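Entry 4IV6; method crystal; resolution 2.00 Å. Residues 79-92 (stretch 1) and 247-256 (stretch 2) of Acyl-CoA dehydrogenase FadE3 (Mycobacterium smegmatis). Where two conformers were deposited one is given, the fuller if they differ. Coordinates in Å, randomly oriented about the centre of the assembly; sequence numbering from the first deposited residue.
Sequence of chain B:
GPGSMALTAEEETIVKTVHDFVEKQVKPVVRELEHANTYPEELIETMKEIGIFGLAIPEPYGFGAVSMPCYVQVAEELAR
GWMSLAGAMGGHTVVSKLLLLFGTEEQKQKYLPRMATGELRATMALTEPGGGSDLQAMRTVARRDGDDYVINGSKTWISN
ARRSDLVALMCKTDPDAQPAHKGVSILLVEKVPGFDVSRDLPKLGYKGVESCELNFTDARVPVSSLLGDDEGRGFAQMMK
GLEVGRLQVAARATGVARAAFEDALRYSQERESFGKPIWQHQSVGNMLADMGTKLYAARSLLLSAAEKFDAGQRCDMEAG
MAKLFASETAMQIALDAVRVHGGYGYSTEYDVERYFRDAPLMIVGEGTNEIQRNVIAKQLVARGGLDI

Stretch 1 (79-92) ARGWMSLAGAMGGH
Stretch 2 247-256: LQVAARATGV

This is a helix-to-helix packing, nearly antiparallel for 83-92 against 247-256 and joined by the end of a preceding helix (79-81), made through van der Waals contact and one CA-H...O approach, with no hydrogen bond across. Residues 247-256 form continuous helix, phi/psi near -65/-40. Stretch 1 leaves helical phi/psi at Trp82 (-166/114), after which a helix runs on to 92, its axis at 170° to the other and 10.0 Å from it at closest approach. Register is set by Arg80 CA and Gly255 CA, 4.1 Å apart, and by Gly90 CA and Gln248 CA at 6.5 Å.

The tight end depends on Gly255: an ideal CB there would lie 2.9 Å from both Ala79 CB and Arg80 N. Its bareness lets Arg80 CA come 3.2 Å from Gly255 O (angle at H 138°), while Ala79 CB sits among Ala251, Arg252, Gly255 and Val256, 3.4 Å from Arg252 O. Met83 CB lies 3.8 Å from Val256 CG2; Met83 is t, t, p and Val256 t.

Arg252 (chi1 -92°, chi2 t, chi3 -115°, chi4 170°) fills the reciprocal hole: its CG lies 3.5 Å from Ala86 CB, and Gly87 CA covers one guanidinium face, 3.9 Å from Arg252 CZ. Arg252 NH1 donates to Gln248 OE1 (2.9 Å, 152°). Gln248 (chi1 p, chi2 97°, chi3 -11°) brings NE2 to 3.5 Å from Gly90 CA; an ideal Gly90 CB would clash with Gln248 NE2 at 2.6 Å.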

# COMPACT_ATOMS: atom_id res chain seq x y z
N ALA B 79 -24.30 -12.00 -1.84
CA ALA B 79 -23.01 -12.00 -1.11
C ALA B 79 -22.93 -10.97 -0.01
O ALA B 79 -22.30 -11.22 1.02
CB ALA B 79 -21.83 -11.84 -2.06
N ARG B 80 -23.58 -9.83 -0.22
CA ARG B 80 -23.74 -8.85 0.81
C ARG B 80 -24.36 -9.46 2.08
O ARG B 80 -23.89 -9.22 3.19
CB ARG B 80 -24.59 -7.71 0.27
CG ARG B 80 -24.88 -6.58 1.24
CD ARG B 80 -25.85 -5.60 0.54
NE ARG B 80 -26.44 -4.72 1.54
CZ ARG B 80 -27.55 -4.93 2.22
NH1 ARG B 80 -27.90 -4.03 3.10
NH2 ARG B 80 -28.36 -5.95 1.96
N GLY B 81 -25.40 -10.27 1.92
CA GLY B 81 -25.98 -10.97 3.08
C GLY B 81 -25.09 -12.08 3.63
O GLY B 81 -24.88 -12.20 4.83
N TRP B 82 -24.58 -12.91 2.74
CA TRP B 82 -23.74 -14.04 3.13
C TRP B 82 -23.04 -14.57 1.89
O TRP B 82 -23.71 -15.07 0.98
CB TRP B 82 -24.58 -15.14 3.78
CG TRP B 82 -23.84 -16.26 4.43
CD1 TRP B 82 -22.49 -16.35 4.68
CD2 TRP B 82 -24.42 -17.45 4.97
NE1 TRP B 82 -22.22 -17.52 5.36
CE2 TRP B 82 -23.38 -18.22 5.52
CE3 TRP B 82 -25.73 -17.94 5.03
CZ2 TRP B 82 -23.61 -19.46 6.13
CZ3 TRP B 82 -25.94 -19.17 5.64
CH2 TRP B 82 -24.88 -19.91 6.17
N MET B 83 -21.71 -14.43 1.86
CA MET B 83 -20.91 -14.80 0.70
C MET B 83 -21.26 -16.22 0.24
O MET B 83 -21.36 -16.49 -0.96
CB MET B 83 -19.41 -14.72 1.04
CG MET B 83 -18.48 -14.94 -0.16
SD MET B 83 -16.73 -14.95 0.29
CE MET B 83 -16.59 -16.55 1.09
N SER B 84 -21.43 -17.11 1.21
CA SER B 84 -21.72 -18.51 0.93
C SER B 84 -22.96 -18.73 0.03
O SER B 84 -23.01 -19.70 -0.73
CB SER B 84 -21.89 -19.29 2.25
OG SER B 84 -20.68 -19.29 3.03
N LEU B 85 -23.97 -17.88 0.14
CA LEU B 85 -25.16 -18.04 -0.68
C LEU B 85 -24.89 -17.71 -2.16
O LEU B 85 -25.45 -18.36 -3.07
CB LEU B 85 -26.34 -17.22 -0.13
CG LEU B 85 -26.76 -17.56 1.31
CD1 LEU B 85 -27.94 -16.67 1.70
CD2 LEU B 85 -27.16 -19.03 1.49
N ALA B 86 -24.01 -16.75 -2.42
CA ALA B 86 -23.57 -16.51 -3.80
C ALA B 86 -22.73 -17.69 -4.28
O ALA B 86 -22.86 -18.14 -5.41
CB ALA B 86 -22.79 -15.21 -3.87
N GLY B 87 -21.90 -18.21 -3.40
CA GLY B 87 -21.04 -19.37 -3.74
C GLY B 87 -21.87 -20.58 -4.10
O GLY B 87 -21.50 -21.38 -4.96
N ALA B 88 -23.02 -20.71 -3.46
CA ALA B 88 -23.93 -21.83 -3.72
C ALA B 88 -24.38 -21.93 -5.16
O ALA B 88 -24.68 -23.03 -5.63
CB ALA B 88 -25.17 -21.72 -2.83
N MET B 89 -24.44 -20.79 -5.85
CA MET B 89 -24.96 -20.76 -7.24
C MET B 89 -23.93 -20.41 -8.33
O MET B 89 -24.25 -20.46 -9.51
CB MET B 89 -26.21 -19.86 -7.33
CG MET B 89 -26.06 -18.45 -6.77
SD MET B 89 -25.24 -17.30 -7.90
CE MET B 89 -26.36 -17.30 -9.24
N GLY B 90 -22.70 -20.09 -7.96
CA GLY B 90 -21.67 -19.66 -8.91
C GLY B 90 -21.25 -20.70 -9.94
O GLY B 90 -21.46 -20.52 -11.16
N GLY B 91 -20.66 -21.79 -9.47
CA GLY B 91 -20.36 -22.92 -10.35
C GLY B 91 -21.55 -23.44 -11.15
O GLY B 91 -21.40 -23.83 -12.31
N HIS B 92 -22.74 -23.44 -10.55
CA HIS B 92 -23.95 -23.86 -11.23
C HIS B 92 -24.21 -22.96 -12.43
O HIS B 92 -24.53 -23.43 -13.52
CB HIS B 92 -25.12 -23.81 -10.26
CG HIS B 92 -26.45 -24.15 -10.84
ND1 HIS B 92 -26.98 -25.42 -10.79
CD2 HIS B 92 -27.39 -23.37 -11.42
CE1 HIS B 92 -28.18 -25.41 -11.35
NE2 HIS B 92 -28.45 -24.17 -11.73
N LEU B 247 -16.61 -12.77 -13.36
CA LEU B 247 -17.61 -11.72 -13.07
C LEU B 247 -18.41 -12.03 -11.81
O LEU B 247 -18.64 -11.14 -10.99
CB LEU B 247 -18.53 -11.45 -14.25
CG LEU B 247 -17.89 -10.74 -15.44
CD1 LEU B 247 -18.82 -10.75 -16.65
CD2 LEU B 247 -17.46 -9.32 -15.09
N GLN B 248 -18.82 -13.29 -11.64
CA GLN B 248 -19.56 -13.66 -10.45
C GLN B 248 -18.71 -13.58 -9.19
O GLN B 248 -19.18 -13.14 -8.15
CB GLN B 248 -20.28 -15.01 -10.58
CG GLN B 248 -19.37 -16.22 -10.72
CD GLN B 248 -19.11 -16.96 -9.40
OE1 GLN B 248 -19.45 -16.46 -8.31
NE2 GLN B 248 -18.50 -18.18 -9.50
N VAL B 249 -17.44 -13.95 -9.28
CA VAL B 249 -16.56 -13.82 -8.13
C VAL B 249 -16.32 -12.35 -7.80
O VAL B 249 -16.32 -12.00 -6.61
CB VAL B 249 -15.23 -14.55 -8.34
CG1 VAL B 249 -14.24 -14.25 -7.21
CG2 VAL B 249 -15.47 -16.05 -8.44
N ALA B 250 -16.12 -11.50 -8.82
CA ALA B 250 -16.00 -10.06 -8.59
C ALA B 250 -17.23 -9.51 -7.85
O ALA B 250 -17.10 -8.71 -6.93
CB ALA B 250 -15.78 -9.32 -9.89
N ALA B 251 -18.41 -9.94 -8.26
CA ALA B 251 -19.67 -9.55 -7.60
C ALA B 251 -19.75 -10.05 -6.16
O ALA B 251 -20.28 -9.34 -5.30
CB ALA B 251 -20.86 -10.08 -8.39
N ARG B 252 -19.27 -11.26 -5.88
CA ARG B 252 -19.19 -11.69 -4.51
C ARG B 252 -18.39 -10.75 -3.66
O ARG B 252 -18.73 -10.49 -2.50
CB ARG B 252 -18.52 -13.05 -4.37
CG ARG B 252 -19.44 -14.18 -4.38
CD ARG B 252 -18.71 -15.45 -3.99
NE ARG B 252 -18.72 -16.33 -5.12
CZ ARG B 252 -18.01 -17.44 -5.21
NH1 ARG B 252 -18.13 -18.15 -6.29
NH2 ARG B 252 -17.20 -17.83 -4.23
N ALA B 253 -17.28 -10.30 -4.23
CA ALA B 253 -16.34 -9.46 -3.53
C ALA B 253 -16.93 -8.05 -3.34
O ALA B 253 -16.82 -7.47 -2.27
CB ALA B 253 -15.00 -9.44 -4.27
N THR B 254 -17.60 -7.49 -4.35
CA THR B 254 -18.23 -6.21 -4.12
C THR B 254 -19.38 -6.30 -3.12
O THR B 254 -19.65 -5.36 -2.42
CB THR B 254 -18.70 -5.49 -5.38
OG1 THR B 254 -19.63 -6.31 -6.10
CG2 THR B 254 -17.51 -5.10 -6.22
N GLY B 255 -20.02 -7.47 -3.03
CA GLY B 255 -21.12 -7.68 -2.10
C GLY B 255 -20.62 -7.73 -0.68
O GLY B 255 -21.17 -7.05 0.20
N VAL B 256 -19.54 -8.50 -0.47
CA VAL B 256 -18.91 -8.56 0.85
C VAL B 256 -18.38 -7.17 1.26
O VAL B 256 -18.59 -6.72 2.38
CB VAL B 256 -17.81 -9.63 0.91
CG1 VAL B 256 -17.04 -9.53 2.22
CG2 VAL B 256 -18.42 -11.02 0.81